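Local coordinates for cytosolic phospholipase A2 delta (Homo sapiens, PDB 5IZ5), which hydrolyses the sn-2 ester of glycerophospholipids in a calcium-dependent manner, with a preference for linoleic acid at that position, at residues B[292-297]-B[461-466]; B[324-329]-B[357-362]; B[330-335]-B[655-660]; B[350-355]-B[792-797]; B[699-704]-B[729-734]. The protein carries 3 engineered substitutions. One frame throughout, in Å; residues are numbered along the deposited sequence.

Contact 1: residues B[292-297]-B[461-466]; sequences AEEQAF and NPLPLY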
# COMPACT_ATOMS: atom_id res chain seq x y z
N ALA B 292 12.62 -15.45 -0.87
CA ALA B 292 13.94 -16.09 -0.77
C ALA B 292 14.94 -15.20 -0.05
O ALA B 292 15.67 -15.67 0.82
CB ALA B 292 14.45 -16.45 -2.16
N GLU B 293 14.97 -13.92 -0.40
CA GLU B 293 15.90 -12.97 0.21
C GLU B 293 15.70 -12.82 1.72
O GLU B 293 16.67 -12.73 2.47
CB GLU B 293 15.81 -11.61 -0.47
CG GLU B 293 16.34 -11.56 -1.90
CD GLU B 293 17.84 -11.31 -2.00
OE1 GLU B 293 18.52 -11.02 -0.98
OE2 GLU B 293 18.35 -11.39 -3.13
N GLU B 294 14.44 -12.82 2.17
CA GLU B 294 14.17 -12.71 3.61
C GLU B 294 14.57 -14.00 4.33
O GLU B 294 15.13 -13.95 5.41
CB GLU B 294 12.70 -12.36 3.90
CG GLU B 294 12.41 -12.26 5.40
CD GLU B 294 11.09 -11.58 5.74
OE1 GLU B 294 10.50 -10.89 4.88
OE2 GLU B 294 10.63 -11.73 6.90
N GLN B 295 14.27 -15.15 3.72
CA GLN B 295 14.69 -16.44 4.28
C GLN B 295 16.21 -16.52 4.43
O GLN B 295 16.71 -16.94 5.47
CB GLN B 295 14.21 -17.58 3.41
CG GLN B 295 12.74 -17.87 3.56
CD GLN B 295 12.28 -18.97 2.62
OE1 GLN B 295 12.91 -20.02 2.51
NE2 GLN B 295 11.15 -18.74 1.94
N ALA B 296 16.92 -16.10 3.39
CA ALA B 296 18.38 -16.05 3.43
C ALA B 296 18.86 -15.10 4.52
O ALA B 296 19.79 -15.41 5.26
CB ALA B 296 18.94 -15.64 2.08
N PHE B 297 18.21 -13.94 4.63
CA PHE B 297 18.55 -13.00 5.69
C PHE B 297 18.40 -13.64 7.07
O PHE B 297 19.22 -13.42 7.95
CB PHE B 297 17.70 -11.72 5.61
CG PHE B 297 17.73 -10.91 6.87
CD1 PHE B 297 18.77 -10.04 7.12
CD2 PHE B 297 16.74 -11.06 7.83
CE1 PHE B 297 18.82 -9.31 8.28
CE2 PHE B 297 16.79 -10.33 9.01
CZ PHE B 297 17.83 -9.45 9.23
N ASN B 461 22.20 -6.20 10.89
CA ASN B 461 21.13 -5.38 11.45
C ASN B 461 19.83 -6.15 11.36
O ASN B 461 19.74 -7.12 10.60
CB ASN B 461 20.99 -4.05 10.70
CG ASN B 461 22.22 -3.15 10.83
OD1 ASN B 461 22.47 -2.56 11.88
ND2 ASN B 461 22.97 -3.01 9.74
N PRO B 462 18.80 -5.75 12.15
CA PRO B 462 17.48 -6.36 11.97
C PRO B 462 16.84 -5.98 10.63
O PRO B 462 17.22 -4.96 10.04
CB PRO B 462 16.65 -5.78 13.13
CG PRO B 462 17.62 -5.10 14.04
CD PRO B 462 18.79 -4.71 13.20
N LEU B 463 15.90 -6.78 10.15
CA LEU B 463 15.14 -6.44 8.94
C LEU B 463 14.13 -5.33 9.27
O LEU B 463 13.28 -5.52 10.14
CB LEU B 463 14.39 -7.66 8.40
CG LEU B 463 13.54 -7.39 7.15
CD1 LEU B 463 14.41 -7.24 5.92
CD2 LEU B 463 12.54 -8.50 6.92
N PRO B 464 14.22 -4.17 8.58
CA PRO B 464 13.29 -3.08 8.83
C PRO B 464 12.00 -3.22 8.02
O PRO B 464 12.03 -3.53 6.83
CB PRO B 464 14.07 -1.86 8.37
CG PRO B 464 14.92 -2.37 7.27
CD PRO B 464 15.21 -3.82 7.56
N LEU B 465 10.86 -3.01 8.69
CA LEU B 465 9.55 -3.14 8.07
C LEU B 465 8.75 -1.85 8.27
O LEU B 465 8.46 -1.45 9.41
CB LEU B 465 8.81 -4.33 8.68
CG LEU B 465 9.48 -5.69 8.40
CD1 LEU B 465 9.07 -6.74 9.42
CD2 LEU B 465 9.17 -6.17 6.99
N TYR B 466 8.42 -1.18 7.17
CA TYR B 466 7.70 0.08 7.21
C TYR B 466 6.28 -0.16 6.70
O TYR B 466 6.10 -0.85 5.68
CB TYR B 466 8.39 1.12 6.32
CG TYR B 466 9.90 1.28 6.46
CD1 TYR B 466 10.45 2.37 7.13
CD2 TYR B 466 10.78 0.36 5.88
CE1 TYR B 466 11.83 2.54 7.23
CE2 TYR B 466 12.16 0.52 5.99
CZ TYR B 466 12.68 1.61 6.66
OH TYR B 466 14.04 1.80 6.77
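Asn-461 meets the ring of Phe-297 with its backbone carbonyl. Its O lies in the ring plane at the edge, 3.3 Å from Phe-297 CZ and equally close to CE1, where the slightly positive C-H rim can favour an oxygen. The Asn-461 side chain leads away from the helix, and its amide is held by Ser-381 OG and the carbonyl O of Ala-455. At Pro-462 the approach is made by the backbone, with C 3.9 Å from Phe-297 CZ, while its CB points away from the helix. Leu-463 opens strand 463-471 and carries the apolar part of the contact: its CB packs 3.6 Å from Phe-297 CE2, and its N stands 3.4 Å from CZ in an oblique position. From there CG lies anti to the backbone N (chi1 178°), and CD2 reaches Glu-294 CD at 3.6 Å, the two side chains crossing at about a right angle. Leu-463 thus faces helix 292-313, whereas Pro-464 turns to helix 367-375, as expected for a sheet with helices on both faces. The methyl of Leu-463 lies against a buried carboxylate whose charge is answered elsewhere: Glu-294 OE2 forms a salt bridge with Arg-668 NE and a hydrogen bond with Tyr-360 OH. These partners would favour the ionised acid, so that apolar packing and a satisfied buried charge lie side by side.

Contact 2: residues B[324-329]-B[357-362]; sequences VPVVGI and CVTYFS
Gly-328 pairs with Tyr-360 and Ile-329 with Phe-361 in a parallel ladder, the two short strands running 23° apart. Ile-329 N donates to Tyr-360 O at 2.8 Å, and Ser-362 N to Ile-329 O at 2.9 Å. At the start of the ladder Val-327 O accepts twice, from Thr-359 N at 2.8 Å and from Tyr-360 N at 3.1 Å; the helix-like psi of Thr-359 (-47°) turns two successive N-H groups to one carbonyl. Before this point the chains separate, and a water bridges them by accepting from Val-327 N and Thr-359 OG1 and donating to Pro-325 O and Cys-357 O. Among the side chains, Ile-329 straddles two partners. Its CG1 rests 3.9 Å from Val-358 CG1, the side chains crossing at about a right angle, while CG2 lies 3.9 Å from Phe-361 CD1. Beside Gly-328, Tyr-360 comes off the other face of the sheet, where its CE2 meets Val-326 CG1 at 3.6 Å and Thr-359 CG2 sits over the centre of its ring. Both strands belong to a beta-alpha-beta crossover through helix 335-351, which covers Ile-329 and Phe-361 with Leu-346. Helix 292-313 packs on the Tyr-360 face, where Leu-298 touches Tyr-360 and Thr-359. Strand 327-331 also pairs with strand 672-676, and strand 360-363 with strand 463-471; just after strand 360-363 comes the nucleophile Ser-365.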
# COMPACT_ATOMS: atom_id res chain seq x y z
N VAL B 324 16.68 -20.65 18.31
CA VAL B 324 16.86 -19.20 18.37
C VAL B 324 15.50 -18.51 18.30
O VAL B 324 14.79 -18.65 17.29
CB VAL B 324 17.77 -18.67 17.22
CG1 VAL B 324 17.98 -17.17 17.35
CG2 VAL B 324 19.12 -19.37 17.24
N PRO B 325 15.12 -17.79 19.36
CA PRO B 325 13.83 -17.11 19.33
C PRO B 325 13.83 -15.90 18.38
O PRO B 325 14.85 -15.23 18.24
CB PRO B 325 13.64 -16.65 20.78
CG PRO B 325 15.03 -16.41 21.25
CD PRO B 325 15.85 -17.50 20.61
N VAL B 326 12.70 -15.67 17.74
CA VAL B 326 12.54 -14.54 16.82
C VAL B 326 12.01 -13.36 17.63
O VAL B 326 10.91 -13.39 18.17
CB VAL B 326 11.59 -14.89 15.66
CG1 VAL B 326 11.42 -13.71 14.71
CG2 VAL B 326 12.11 -16.11 14.90
N VAL B 327 12.83 -12.32 17.72
CA VAL B 327 12.52 -11.13 18.51
C VAL B 327 12.26 -9.95 17.57
O VAL B 327 13.02 -9.73 16.63
CB VAL B 327 13.68 -10.77 19.46
CG1 VAL B 327 13.37 -9.49 20.23
CG2 VAL B 327 13.95 -11.92 20.43
N GLY B 328 11.21 -9.19 17.85
CA GLY B 328 10.86 -8.01 17.06
C GLY B 328 10.74 -6.76 17.92
O GLY B 328 10.34 -6.83 19.07
N ILE B 329 11.15 -5.63 17.35
CA ILE B 329 10.84 -4.32 17.89
C ILE B 329 9.72 -3.75 17.06
O ILE B 329 9.78 -3.79 15.83
CB ILE B 329 12.01 -3.32 17.72
CG1 ILE B 329 13.19 -3.70 18.61
CG2 ILE B 329 11.55 -1.92 18.09
CD1 ILE B 329 14.48 -3.00 18.22
N CYS B 357 20.19 -9.21 19.41
CA CYS B 357 19.21 -10.28 19.55
C CYS B 357 17.92 -10.04 18.76
O CYS B 357 17.05 -10.91 18.73
CB CYS B 357 18.87 -10.48 21.03
SG CYS B 357 20.28 -10.82 22.11
N VAL B 358 17.79 -8.88 18.11
CA VAL B 358 16.55 -8.52 17.42
C VAL B 358 16.59 -8.92 15.95
O VAL B 358 17.53 -8.57 15.23
CB VAL B 358 16.29 -7.00 17.51
CG1 VAL B 358 15.00 -6.62 16.78
CG2 VAL B 358 16.22 -6.57 18.97
N THR B 359 15.57 -9.63 15.49
CA THR B 359 15.47 -10.05 14.10
C THR B 359 14.70 -9.04 13.24
O THR B 359 15.15 -8.67 12.15
CB THR B 359 14.81 -11.45 13.98
OG1 THR B 359 15.68 -12.42 14.57
CG2 THR B 359 14.57 -11.83 12.52
N TYR B 360 13.55 -8.58 13.75
CA TYR B 360 12.67 -7.69 13.00
C TYR B 360 12.48 -6.33 13.67
O TYR B 360 12.47 -6.23 14.90
CB TYR B 360 11.30 -8.34 12.83
CG TYR B 360 11.29 -9.56 11.94
CD1 TYR B 360 11.59 -9.46 10.59
CD2 TYR B 360 10.95 -10.81 12.45
CE1 TYR B 360 11.56 -10.57 9.77
CE2 TYR B 360 10.91 -11.93 11.63
CZ TYR B 360 11.22 -11.80 10.29
OH TYR B 360 11.18 -12.90 9.47
N PHE B 361 12.32 -5.29 12.86
CA PHE B 361 12.19 -3.92 13.35
C PHE B 361 11.11 -3.23 12.51
O PHE B 361 11.37 -2.84 11.37
CB PHE B 361 13.56 -3.24 13.27
CG PHE B 361 13.62 -1.82 13.79
CD1 PHE B 361 12.53 -1.20 14.40
CD2 PHE B 361 14.80 -1.10 13.66
CE1 PHE B 361 12.63 0.10 14.86
CE2 PHE B 361 14.90 0.20 14.12
CZ PHE B 361 13.81 0.81 14.72
N SER B 362 9.90 -3.12 13.06
CA SER B 362 8.77 -2.50 12.37
C SER B 362 8.43 -1.12 12.92
O SER B 362 8.62 -0.84 14.12
CB SER B 362 7.52 -3.39 12.43
OG SER B 362 6.93 -3.37 13.71
O HOH W 1 15.64 -12.68 17.23

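Contact 3: residues B[330-335]-B[655-660]; sequences MATGGG and FINTSS
Met-330 packs against Ser-659 and Ser-660. Its CB is 4.0 Å from Ser-659 OG, and CG, anti to the backbone N (chi1 169°), comes within 3.3 Å of the same oxygen. SD lies 3.5 Å from Ser-660 CB. A bend at chi3 (104°) then sets CE 4.2 Å from that Ser-660 CB. The hydroxyl that borders this thioether chain is firmly engaged: Ser-659 OG donates to Ala-331 O at 2.8 Å, tilted out of the carbonyl plane, and is also hydrogen-bonded to Ser-362 OG. The segment 330-335 is the end of a central strand and the glycine-rich loop that follows it. Gly-334 and Gly-335 bind substrate here, consistent with the oxyanion hole of patatin-like hydrolases, and Gly-333 lies beside the nucleophile Ser-365. The facing segment 655-660 follows Asp-651, the probable proton acceptor, so the contact joins the loop beside the nucleophile to the chain just after the probable second member of a Ser-Asp dyad. Asn-657, at the centre of an inverse gamma turn, extends its amide toward the glycine loop, and OD1 takes the N-H of Gly-333 at 2.8 Å with an angle of 151° at the hydrogen. Thr-332 crosses this side chain at about a right angle, its CG2 only 3.2 Å from Asn-657 O. Its hydroxyl OG1 is directed elsewhere, donating to Gly-333 O and bonded to Tyr-678 N.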
# COMPACT_ATOMS: atom_id res chain seq x y z
N MET B 330 8.73 -3.16 17.73
CA MET B 330 7.55 -2.63 17.08
C MET B 330 7.29 -1.23 17.61
O MET B 330 7.07 -1.05 18.81
CB MET B 330 6.41 -3.58 17.41
CG MET B 330 4.98 -3.19 17.11
SD MET B 330 3.95 -4.62 17.47
CE MET B 330 3.16 -4.22 19.05
N ALA B 331 7.37 -0.23 16.73
CA ALA B 331 7.25 1.17 17.12
C ALA B 331 5.97 1.75 16.55
O ALA B 331 5.54 1.37 15.46
CB ALA B 331 8.46 1.95 16.61
N THR B 332 5.36 2.67 17.30
CA THR B 332 4.15 3.36 16.87
C THR B 332 4.53 4.69 16.24
O THR B 332 5.71 5.02 16.10
CB THR B 332 3.19 3.64 18.06
OG1 THR B 332 3.76 4.64 18.92
CG2 THR B 332 2.91 2.38 18.86
N GLY B 333 3.52 5.48 15.90
CA GLY B 333 3.74 6.81 15.38
C GLY B 333 3.87 7.88 16.44
O GLY B 333 3.80 7.60 17.64
N GLY B 334 4.05 9.11 15.98
CA GLY B 334 4.13 10.30 16.82
C GLY B 334 5.21 11.27 16.39
O GLY B 334 5.97 11.77 17.23
N GLY B 335 5.28 11.56 15.09
CA GLY B 335 6.20 12.58 14.56
C GLY B 335 7.60 12.56 15.14
O GLY B 335 8.17 11.49 15.36
N PHE B 655 -5.75 5.56 10.95
CA PHE B 655 -6.65 4.50 11.41
C PHE B 655 -6.23 3.90 12.75
O PHE B 655 -6.97 4.03 13.73
CB PHE B 655 -6.77 3.41 10.35
CG PHE B 655 -7.50 3.86 9.12
CD1 PHE B 655 -6.86 4.64 8.17
CD2 PHE B 655 -8.84 3.52 8.91
CE1 PHE B 655 -7.52 5.07 7.03
CE2 PHE B 655 -9.50 3.94 7.77
CZ PHE B 655 -8.84 4.72 6.83
N ILE B 656 -5.07 3.24 12.80
CA ILE B 656 -4.60 2.58 14.03
C ILE B 656 -3.10 2.74 14.25
O ILE B 656 -2.31 2.39 13.37
CB ILE B 656 -4.87 1.06 14.03
CG1 ILE B 656 -6.36 0.77 13.81
CG2 ILE B 656 -4.40 0.47 15.35
CD1 ILE B 656 -6.70 -0.71 13.71
N ASN B 657 -2.73 3.17 15.45
CA ASN B 657 -1.37 3.59 15.74
C ASN B 657 -0.44 2.43 16.13
O ASN B 657 0.18 2.45 17.20
CB ASN B 657 -1.39 4.65 16.85
CG ASN B 657 -0.05 5.35 17.03
OD1 ASN B 657 0.75 5.45 16.10
ND2 ASN B 657 0.19 5.84 18.24
N THR B 658 -0.33 1.46 15.22
CA THR B 658 0.50 0.27 15.44
C THR B 658 1.23 -0.17 14.17
O THR B 658 0.72 -0.01 13.05
CB THR B 658 -0.34 -0.91 15.95
OG1 THR B 658 0.52 -2.00 16.30
CG2 THR B 658 -1.36 -1.39 14.89
N SER B 659 2.42 -0.73 14.35
CA SER B 659 3.16 -1.35 13.25
C SER B 659 3.09 -2.88 13.32
O SER B 659 3.85 -3.57 12.65
CB SER B 659 4.62 -0.85 13.24
OG SER B 659 5.31 -1.25 14.40
N SER B 660 2.14 -3.39 14.09
CA SER B 660 2.04 -4.82 14.40
C SER B 660 1.71 -5.78 13.25
O SER B 660 2.14 -6.93 13.28
CB SER B 660 1.03 -5.03 15.53
OG SER B 660 -0.27 -4.60 15.16

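Contact 4: residues B[350-355]-B[792-797]; sequences QKLGLL and NVQTSQ
Leu-352 projects between Val-793, Gln-794 and Gln-797. Its CD2 lies against the flat amide of Gln-797, 3.7 Å from CD, and also 4.1 Å from Gln-794 CG. The other methyl, CD1, is 4.1 Å from Val-793 O and 4.3 Å from Val-793 CG1. Nearer the surface, the aliphatic part of Lys-351 passes obliquely by the Gln-794 amide, with CD 3.2 Å from NE2; the ammonium beyond it makes a long, weak ion pair with Asp-790. Both segments are helix ends. Helix 335-351 closes in a Schellman motif, in which Gly-353, at positive phi (69°), bonds from its N to Gln-350 O at 2.8 Å. Helix 779-794 passes through a type I beta turn, Gln-794 to Gln-797, into helix 797-810. Within that corner Ser-796 OG donates to Asn-792 O at 2.6 Å, which ties the turn back to the preceding helix. Further out, Val-793 packs on His-345 and Ala-348 of helix 335-351, and Leu-354 on Ile-800 and Leu-804 of helix 797-810. In the last turn of helix 335-351, the Gln-350 amide is bonded to the backbone of Ser-381, Arg-383 and Leu-385.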
# COMPACT_ATOMS: atom_id res chain seq x y z
N GLN B 350 21.31 -1.26 22.45
CA GLN B 350 22.70 -1.40 22.02
C GLN B 350 23.61 -1.56 23.24
O GLN B 350 24.38 -2.51 23.32
CB GLN B 350 23.15 -0.20 21.19
CG GLN B 350 24.49 -0.41 20.50
CD GLN B 350 24.90 0.76 19.62
OE1 GLN B 350 24.90 1.91 20.06
NE2 GLN B 350 25.25 0.47 18.38
N LYS B 351 23.50 -0.62 24.18
CA LYS B 351 24.30 -0.64 25.40
C LYS B 351 24.13 -1.94 26.19
O LYS B 351 25.09 -2.46 26.73
CB LYS B 351 23.95 0.55 26.29
CG LYS B 351 24.49 1.87 25.77
CD LYS B 351 24.04 3.00 26.68
CE LYS B 351 24.60 4.35 26.25
NZ LYS B 351 24.04 5.44 27.09
N LEU B 352 22.90 -2.46 26.24
CA LEU B 352 22.63 -3.72 26.91
C LEU B 352 23.07 -4.94 26.11
O LEU B 352 22.96 -6.07 26.59
CB LEU B 352 21.13 -3.86 27.20
CG LEU B 352 20.48 -2.82 28.12
CD1 LEU B 352 19.01 -3.16 28.27
CD2 LEU B 352 21.16 -2.77 29.48
N GLY B 353 23.55 -4.73 24.88
CA GLY B 353 23.93 -5.82 24.00
C GLY B 353 22.75 -6.64 23.51
O GLY B 353 22.93 -7.77 23.08
N LEU B 354 21.55 -6.07 23.55
CA LEU B 354 20.34 -6.80 23.17
C LEU B 354 19.83 -6.45 21.77
O LEU B 354 18.97 -7.15 21.23
CB LEU B 354 19.24 -6.58 24.21
CG LEU B 354 19.59 -7.05 25.62
CD1 LEU B 354 18.48 -6.68 26.58
CD2 LEU B 354 19.83 -8.55 25.67
N LEU B 355 20.37 -5.39 21.17
CA LEU B 355 20.01 -5.03 19.80
C LEU B 355 20.38 -6.16 18.83
O LEU B 355 19.62 -6.45 17.89
CB LEU B 355 20.68 -3.72 19.39
CG LEU B 355 20.24 -3.04 18.09
CD1 LEU B 355 18.72 -2.90 18.00
CD2 LEU B 355 20.90 -1.68 17.95
N ASN B 792 14.37 4.16 30.55
CA ASN B 792 13.22 3.26 30.69
C ASN B 792 13.46 1.85 30.18
O ASN B 792 12.92 0.89 30.72
CB ASN B 792 11.99 3.83 29.97
CG ASN B 792 11.38 5.00 30.70
OD1 ASN B 792 11.88 5.43 31.74
ND2 ASN B 792 10.29 5.52 30.16
N VAL B 793 14.28 1.72 29.15
CA VAL B 793 14.64 0.40 28.64
C VAL B 793 15.74 -0.23 29.50
O VAL B 793 15.65 -1.40 29.86
CB VAL B 793 15.03 0.46 27.15
CG1 VAL B 793 15.72 -0.83 26.71
CG2 VAL B 793 13.79 0.70 26.31
N GLN B 794 16.77 0.55 29.84
CA GLN B 794 17.86 0.03 30.68
C GLN B 794 17.36 -0.48 32.03
O GLN B 794 17.70 -1.58 32.44
CB GLN B 794 18.96 1.08 30.87
CG GLN B 794 19.96 1.09 29.74
CD GLN B 794 21.01 2.18 29.88
OE1 GLN B 794 20.94 3.01 30.78
NE2 GLN B 794 21.98 2.18 28.98
N THR B 795 16.53 0.31 32.69
CA THR B 795 15.93 -0.12 33.96
C THR B 795 15.04 -1.36 33.84
O THR B 795 14.68 -1.96 34.84
CB THR B 795 15.10 1.00 34.60
OG1 THR B 795 14.98 0.76 36.01
CG2 THR B 795 13.73 1.06 33.97
N SER B 796 14.64 -1.73 32.62
CA SER B 796 13.82 -2.91 32.39
C SER B 796 14.64 -4.10 31.92
O SER B 796 14.08 -5.12 31.49
CB SER B 796 12.75 -2.60 31.34
OG SER B 796 12.06 -1.41 31.66
N GLN B 797 15.97 -3.99 32.01
CA GLN B 797 16.87 -5.03 31.53
C GLN B 797 16.45 -6.40 32.04
O GLN B 797 16.40 -7.36 31.27
CB GLN B 797 18.31 -4.74 31.97
CG GLN B 797 19.31 -5.77 31.49
CD GLN B 797 20.73 -5.46 31.94
OE1 GLN B 797 20.95 -4.69 32.88
NE2 GLN B 797 21.70 -6.06 31.27

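Contact 5: residues B[699-704]-B[729-734]; sequences LPFPRV and PILLHF
Leu-731 crosses Phe-701 at about a right angle and sets its CD1 methyl against the ring, 3.2 Å from CZ and 3.3 Å from CE1. The fit is tight, and Leu-731 chi2 (130°) departs from a staggered value, so the packing may be somewhat strained there. The same methyl touches Pro-702, whose CG is 3.6 Å away, the two side chains again crossing at about a right angle. Phe-701 and Pro-702 are neighbours that also meet each other: Pro-702 CD stands 3.5 Å above one face of the ring, offset toward the rim. CG of Phe-701 is anti to the backbone N (chi1 -169°), which starts the ring toward Leu-731. The segment 699-704 is an irregular, proline-rich connection between helices 685-696 and 708-712, and it packs against the beginning of strand 730-734. That strand pairs in parallel with strand 672-676 and antiparallel with strand 718-720, near one side of the central sheet. Along it the side chains alternate: Leu-731 points toward segment 699-704, Ile-730 away from it. Proline has no N-H to give, and here two proline CD atoms come up to carbonyl oxygens instead. Pro-729 CD lies 3.4 Å from Pro-700 O, and Pro-702 CD lies 3.5 Å from Pro-729 O. Beyond this pair of segments, Phe-701 also touches Leu-687 and Glu-691 of helix 685-696, and Phe-664.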
# COMPACT_ATOMS: atom_id res chain seq x y z
N LEU B 699 -5.90 -14.32 15.02
CA LEU B 699 -4.44 -14.27 15.17
C LEU B 699 -4.09 -14.36 16.64
O LEU B 699 -4.59 -13.56 17.43
CB LEU B 699 -3.91 -12.96 14.58
CG LEU B 699 -4.13 -12.76 13.07
CD1 LEU B 699 -3.53 -11.44 12.63
CD2 LEU B 699 -3.53 -13.91 12.27
N PRO B 700 -3.24 -15.34 17.03
CA PRO B 700 -2.95 -15.48 18.46
C PRO B 700 -2.18 -14.29 19.02
O PRO B 700 -1.12 -13.92 18.50
CB PRO B 700 -2.13 -16.77 18.56
CG PRO B 700 -1.64 -17.05 17.18
CD PRO B 700 -2.63 -16.42 16.24
N PHE B 701 -2.72 -13.72 20.08
CA PHE B 701 -2.16 -12.53 20.69
C PHE B 701 -2.60 -12.52 22.16
O PHE B 701 -3.75 -12.87 22.45
CB PHE B 701 -2.70 -11.32 19.95
CG PHE B 701 -2.01 -10.06 20.30
CD1 PHE B 701 -0.86 -9.69 19.64
CD2 PHE B 701 -2.50 -9.25 21.31
CE1 PHE B 701 -0.20 -8.53 19.97
CE2 PHE B 701 -1.85 -8.09 21.65
CZ PHE B 701 -0.70 -7.73 20.97
N PRO B 702 -1.70 -12.14 23.09
CA PRO B 702 -2.08 -12.19 24.51
C PRO B 702 -3.11 -11.14 24.88
O PRO B 702 -3.25 -10.13 24.20
CB PRO B 702 -0.76 -11.89 25.24
CG PRO B 702 0.02 -11.09 24.27
CD PRO B 702 -0.33 -11.64 22.92
N ARG B 703 -3.81 -11.40 25.97
CA ARG B 703 -4.75 -10.43 26.51
C ARG B 703 -3.98 -9.21 26.97
O ARG B 703 -2.90 -9.32 27.53
CB ARG B 703 -5.53 -11.03 27.68
CG ARG B 703 -6.23 -12.34 27.34
CD ARG B 703 -7.32 -12.65 28.33
NE ARG B 703 -8.03 -13.86 27.92
CZ ARG B 703 -7.91 -15.06 28.48
NH1 ARG B 703 -7.10 -15.27 29.52
NH2 ARG B 703 -8.62 -16.07 27.99
N VAL B 704 -4.55 -8.03 26.72
CA VAL B 704 -3.97 -6.77 27.15
C VAL B 704 -4.96 -6.19 28.14
O VAL B 704 -5.88 -5.44 27.76
CB VAL B 704 -3.72 -5.81 25.97
CG1 VAL B 704 -3.18 -4.47 26.45
CG2 VAL B 704 -2.75 -6.43 24.98
N PRO B 729 2.71 -14.64 20.76
CA PRO B 729 3.99 -14.06 21.18
C PRO B 729 3.94 -13.38 22.55
O PRO B 729 2.88 -12.95 23.00
CB PRO B 729 4.25 -13.01 20.10
CG PRO B 729 2.89 -12.62 19.63
CD PRO B 729 2.08 -13.87 19.68
N ILE B 730 5.11 -13.28 23.19
CA ILE B 730 5.27 -12.53 24.42
C ILE B 730 5.44 -11.06 24.07
O ILE B 730 6.19 -10.72 23.17
CB ILE B 730 6.52 -13.00 25.21
CG1 ILE B 730 6.38 -14.47 25.61
CG2 ILE B 730 6.75 -12.13 26.45
CD1 ILE B 730 7.67 -15.11 26.04
N LEU B 731 4.75 -10.20 24.82
CA LEU B 731 4.87 -8.76 24.63
C LEU B 731 5.40 -8.04 25.86
O LEU B 731 4.87 -8.19 26.95
CB LEU B 731 3.51 -8.18 24.25
CG LEU B 731 3.31 -8.15 22.74
CD1 LEU B 731 1.98 -8.77 22.39
CD2 LEU B 731 3.43 -6.74 22.19
N LEU B 732 6.46 -7.27 25.64
CA LEU B 732 6.96 -6.32 26.61
C LEU B 732 6.66 -4.93 26.08
O LEU B 732 7.20 -4.53 25.05
CB LEU B 732 8.47 -6.48 26.81
CG LEU B 732 8.99 -7.04 28.13
CD1 LEU B 732 8.05 -8.06 28.76
CD2 LEU B 732 10.37 -7.65 27.92
N HIS B 733 5.82 -4.21 26.80
CA HIS B 733 5.30 -2.93 26.36
C HIS B 733 5.91 -1.78 27.14
O HIS B 733 5.90 -1.78 28.38
CB HIS B 733 3.79 -2.93 26.53
CG HIS B 733 3.12 -1.72 25.97
ND1 HIS B 733 3.03 -1.47 24.62
CD2 HIS B 733 2.49 -0.69 26.59
CE1 HIS B 733 2.38 -0.33 24.43
NE2 HIS B 733 2.04 0.16 25.61
N PHE B 734 6.44 -0.79 26.42
CA PHE B 734 7.12 0.35 27.00
C PHE B 734 6.37 1.64 26.69
O PHE B 734 6.59 2.25 25.64
CB PHE B 734 8.55 0.45 26.46
CG PHE B 734 9.39 -0.76 26.74
CD1 PHE B 734 10.30 -0.77 27.79
CD2 PHE B 734 9.25 -1.91 25.96
CE1 PHE B 734 11.07 -1.89 28.05
CE2 PHE B 734 10.02 -3.03 26.21
CZ PHE B 734 10.92 -3.02 27.26

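How the contacts relate
From the N terminus, helix 292-313 opens contact 1, which closes when the chain returns as strand 463-471. Within that span contact 2 closes the short beta-alpha-beta loop, and its strand 360-363 pairs with strand 463-471 of contact 1. Strand 327-331 then continues into contact 3, which closes far later, at 655-660, and so crosses both earlier contacts; Ser-362 and Ser-659 link contacts 2 and 3. Contact 4 starts at the end of helix 335-351 and closes near the C terminus, crossing contacts 1, 2 and 3 and enclosing contact 5. Contact 5 touches contact 3 through Leu-731 and contact 4 through Phe-734, joining sheet and C-terminal helices.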